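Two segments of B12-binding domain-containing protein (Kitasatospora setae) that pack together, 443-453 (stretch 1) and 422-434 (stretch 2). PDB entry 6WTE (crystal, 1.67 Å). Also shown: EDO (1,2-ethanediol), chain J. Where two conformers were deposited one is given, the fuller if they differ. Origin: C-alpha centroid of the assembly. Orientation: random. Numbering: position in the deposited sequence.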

# COMPACT_ATOMS: atom_id res chain seq x y z
N GLY A 443 -18.56 8.92 -22.03
CA GLY A 443 -19.79 9.46 -21.49
C GLY A 443 -19.83 9.45 -19.98
O GLY A 443 -18.84 9.12 -19.31
N PRO A 444 -20.98 9.80 -19.41
CA PRO A 444 -21.08 9.91 -17.95
C PRO A 444 -20.87 8.58 -17.25
O PRO A 444 -21.34 7.53 -17.71
CB PRO A 444 -22.51 10.43 -17.73
CG PRO A 444 -22.91 11.04 -19.05
CD PRO A 444 -22.22 10.21 -20.09
N ILE A 445 -20.15 8.63 -16.14
CA ILE A 445 -19.87 7.45 -15.33
C ILE A 445 -21.04 7.25 -14.38
O ILE A 445 -21.26 8.06 -13.48
CB ILE A 445 -18.55 7.60 -14.57
CG1 ILE A 445 -17.40 7.83 -15.56
CG2 ILE A 445 -18.28 6.37 -13.72
CD1 ILE A 445 -16.08 8.20 -14.89
N VAL A 446 -21.77 6.15 -14.55
CA VAL A 446 -22.94 5.85 -13.74
C VAL A 446 -22.59 4.64 -12.89
O VAL A 446 -22.63 3.50 -13.37
CB VAL A 446 -24.18 5.60 -14.59
CG1 VAL A 446 -25.35 5.21 -13.70
CG2 VAL A 446 -24.53 6.84 -15.41
N LEU A 447 -22.30 4.87 -11.61
CA LEU A 447 -21.97 3.80 -10.68
C LEU A 447 -23.24 3.24 -10.04
O LEU A 447 -24.29 3.88 -10.02
CB LEU A 447 -21.03 4.30 -9.59
CG LEU A 447 -19.71 4.90 -10.05
CD1 LEU A 447 -18.91 5.39 -8.84
CD2 LEU A 447 -18.93 3.87 -10.84
N LYS A 448 -23.11 2.03 -9.50
CA LYS A 448 -24.19 1.34 -8.82
C LYS A 448 -23.77 1.06 -7.38
O LYS A 448 -22.68 0.52 -7.15
CB LYS A 448 -24.54 0.01 -9.53
CG LYS A 448 -25.01 0.21 -10.97
CD LYS A 448 -25.08 -1.10 -11.76
CE LYS A 448 -26.15 -2.03 -11.22
NZ LYS A 448 -26.42 -3.17 -12.17
N PRO A 449 -24.60 1.41 -6.39
CA PRO A 449 -24.33 0.97 -5.02
C PRO A 449 -24.37 -0.55 -4.93
O PRO A 449 -25.02 -1.22 -5.73
CB PRO A 449 -25.48 1.60 -4.22
CG PRO A 449 -25.98 2.71 -5.07
CD PRO A 449 -25.79 2.27 -6.48
N LEU A 450 -23.68 -1.07 -3.92
CA LEU A 450 -23.53 -2.52 -3.76
C LEU A 450 -24.87 -3.24 -3.77
O LEU A 450 -25.00 -4.31 -4.39
CB LEU A 450 -22.78 -2.82 -2.46
CG LEU A 450 -22.77 -4.29 -2.03
CD1 LEU A 450 -22.02 -5.17 -3.02
CD2 LEU A 450 -22.18 -4.43 -0.64
N ARG A 451 -25.88 -2.69 -3.10
CA ARG A 451 -27.17 -3.37 -3.03
C ARG A 451 -27.86 -3.47 -4.38
O ARG A 451 -28.80 -4.26 -4.53
CB ARG A 451 -28.09 -2.67 -2.03
CG ARG A 451 -28.51 -1.28 -2.46
CD ARG A 451 -29.30 -0.59 -1.36
NE ARG A 451 -29.74 0.74 -1.78
CZ ARG A 451 -28.95 1.80 -1.80
NH1 ARG A 451 -27.68 1.70 -1.43
NH2 ARG A 451 -29.42 2.98 -2.20
N MET A 452 -27.44 -2.68 -5.36
CA MET A 452 -27.99 -2.76 -6.70
C MET A 452 -27.18 -3.66 -7.62
O MET A 452 -27.55 -3.82 -8.79
CB MET A 452 -28.07 -1.37 -7.32
CG MET A 452 -29.00 -0.42 -6.60
SD MET A 452 -29.13 1.11 -7.54
CE MET A 452 -30.02 2.14 -6.37
N CYS A 453 -26.08 -4.24 -7.14
CA CYS A 453 -25.25 -5.10 -7.96
C CYS A 453 -25.62 -6.55 -7.74
O CYS A 453 -26.03 -6.96 -6.65
CB CYS A 453 -23.77 -4.88 -7.64
SG CYS A 453 -23.21 -3.21 -8.03
C1 EDO J . -18.74 13.38 -1.26
O1 EDO J . -18.70 11.96 -1.29
C2 EDO J . -18.96 13.91 -2.67
O2 EDO J . -20.04 14.86 -2.64
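Stretch 2, residues 422-434: EIAEQCAGVRTAP

The tightest point of this contact is a salt bridge squeezed to an unusual degree: Arg451 NH1 donates to Glu425 OE2 at 2.4 Å, a very short hydrogen bond, while Arg451 NH2 donates to Glu425 OE1 at 3.0 Å. The two ends of the carboxylate thus meet the two terminal nitrogens of the guanidinium, a forked pairing that lies at the edge of the guanidinium, near its plane. Neither CA-to-CB bond points toward the other stretch, that of Glu425 pointing away from stretch 1 and that of Arg451 sideways, yet the ends of both side chains come nearer, Glu425 with chi1 and chi2 both m, Arg451 with chi1 p and an extended run after it.

Stretch 2 enters as the last part of a helix, 422-427, then turns off through Ala428 and Gly429, both at positive phi, and continues as loop. Stretch 1 is mostly extended loop, closing in a short 3-10 segment at 450-452. The two chains run in opposite senses: Val446 CA lies 4.7 Å from Thr432 CA, Lys448 CA 4.3 Å from Gly429 CA, and Pro449 CA 5.0 Å from Ala424 CA, so advancing along stretch 1 means retreating along stretch 2 from the loop into the helix.

At the end of the helix and in the loop after it, the backbone of stretch 1 supplies the anchors. Thr432 OG1 donates to Ile445 O at 2.7 Å, and Thr432 CA approaches the same oxygen at 3.3 Å. Leu447 uses both of its backbone polar groups: its N donates to Cys427 SG at 3.6 Å, a long but nearly straight bond, and its O accepts a weak bond from Gly429 N at 3.0 Å. Gly429 suits this place twice over, since positive phi favours glycine and an ideal CB would sit a tight 3.3 Å from Met452 SD.

Apolar side chains add contacts, some with each other and some with backbone atoms. Leu447, buried, rests on the helix, its CD1 4.0 Å from Ile423 CG2, its CB 4.2 Å from Ala424 CB and 3.9 Å from Cys427 SG. The CA-to-CB bond of Pro449 points toward stretch 2, with Pro449 CG 3.4 Å from Ala424 O and CD 3.9 Å from Ala428 CA. Met452 CE reaches Ala428 O at 3.5 Å, and Val446 CG1 lies 3.4 Å from Gly429 C. The lesson for design is economical: small residues and a glycine at the turn, stretch 1 backbone groups bonded to Cys427, Gly429 and Thr432, and one charged clamp beside the proline.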

# COMPACT_ATOMS: atom_id res chain seq x y z
N GLU A 422 -20.21 6.50 -0.99
CA GLU A 422 -21.07 7.68 -1.06
C GLU A 422 -21.26 8.15 -2.50
O GLU A 422 -22.37 8.54 -2.89
CB GLU A 422 -20.49 8.80 -0.20
CG GLU A 422 -21.17 10.15 -0.39
CD GLU A 422 -22.64 10.15 -0.03
OE1 GLU A 422 -23.09 9.26 0.73
OE2 GLU A 422 -23.36 11.06 -0.49
N ILE A 423 -20.19 8.12 -3.30
CA ILE A 423 -20.33 8.56 -4.69
C ILE A 423 -21.20 7.59 -5.47
O ILE A 423 -22.01 8.00 -6.31
CB ILE A 423 -18.94 8.76 -5.32
CG1 ILE A 423 -18.30 10.02 -4.74
CG2 ILE A 423 -19.05 8.87 -6.83
CD1 ILE A 423 -16.84 10.17 -5.03
N ALA A 424 -21.08 6.29 -5.19
CA ALA A 424 -22.00 5.33 -5.81
C ALA A 424 -23.45 5.60 -5.39
O ALA A 424 -24.36 5.50 -6.22
CB ALA A 424 -21.60 3.90 -5.45
N GLU A 425 -23.67 5.93 -4.12
CA GLU A 425 -25.01 6.31 -3.67
C GLU A 425 -25.55 7.50 -4.46
O GLU A 425 -26.73 7.53 -4.83
CB GLU A 425 -25.01 6.64 -2.18
CG GLU A 425 -24.90 5.44 -1.26
CD GLU A 425 -26.04 4.45 -1.45
OE1 GLU A 425 -27.17 4.88 -1.76
OE2 GLU A 425 -25.80 3.24 -1.28
N GLN A 426 -24.70 8.50 -4.70
CA GLN A 426 -25.15 9.67 -5.43
C GLN A 426 -25.55 9.32 -6.86
O GLN A 426 -26.47 9.92 -7.42
CB GLN A 426 -24.06 10.74 -5.43
CG GLN A 426 -23.77 11.28 -4.04
CD GLN A 426 -22.60 12.23 -4.02
OE1 GLN A 426 -22.04 12.56 -5.07
NE2 GLN A 426 -22.23 12.68 -2.84
N CYS A 427 -24.86 8.35 -7.46
CA CYS A 427 -25.24 7.88 -8.79
C CYS A 427 -26.53 7.08 -8.75
O CYS A 427 -27.36 7.19 -9.66
CB CYS A 427 -24.12 7.03 -9.39
SG CYS A 427 -22.60 7.92 -9.77
N ALA A 428 -26.71 6.25 -7.72
CA ALA A 428 -27.90 5.42 -7.55
C ALA A 428 -28.22 4.61 -8.80
O ALA A 428 -29.38 4.25 -9.05
CB ALA A 428 -29.12 6.27 -7.14
N GLY A 429 -27.19 4.31 -9.60
CA GLY A 429 -27.36 3.53 -10.81
C GLY A 429 -28.08 4.21 -11.96
O GLY A 429 -28.33 3.55 -12.97
N VAL A 430 -28.41 5.50 -11.85
CA VAL A 430 -29.24 6.16 -12.86
C VAL A 430 -28.66 7.49 -13.34
O VAL A 430 -29.18 8.09 -14.28
CB VAL A 430 -30.67 6.39 -12.33
CG1 VAL A 430 -31.33 5.06 -11.95
CG2 VAL A 430 -30.65 7.35 -11.15
N ARG A 431 -27.61 7.97 -12.69
CA ARG A 431 -27.03 9.26 -13.04
C ARG A 431 -25.55 9.25 -12.67
O ARG A 431 -25.07 8.36 -11.98
CB ARG A 431 -27.75 10.40 -12.32
CG ARG A 431 -27.80 10.19 -10.82
CD ARG A 431 -28.51 11.30 -10.08
NE ARG A 431 -28.70 10.93 -8.68
CZ ARG A 431 -29.79 10.36 -8.20
NH1 ARG A 431 -30.82 10.12 -8.99
NH2 ARG A 431 -29.87 10.05 -6.91
N THR A 432 -24.84 10.27 -13.14
CA THR A 432 -23.46 10.45 -12.70
C THR A 432 -23.43 11.39 -11.49
O THR A 432 -24.43 12.02 -11.14
CB THR A 432 -22.57 10.98 -13.82
OG1 THR A 432 -21.19 10.79 -13.47
CG2 THR A 432 -22.83 12.46 -14.05
N ALA A 433 -22.28 11.44 -10.83
CA ALA A 433 -22.14 12.28 -9.66
C ALA A 433 -21.10 13.36 -9.93
O ALA A 433 -20.12 13.12 -10.64
CB ALA A 433 -21.72 11.46 -8.44
N PRO A 434 -21.27 14.56 -9.37
CA PRO A 434 -20.27 15.61 -9.57
C PRO A 434 -18.89 15.16 -9.14
O PRO A 434 -18.73 14.46 -8.14
CB PRO A 434 -20.78 16.77 -8.70
CG PRO A 434 -22.26 16.55 -8.60
CD PRO A 434 -22.44 15.05 -8.60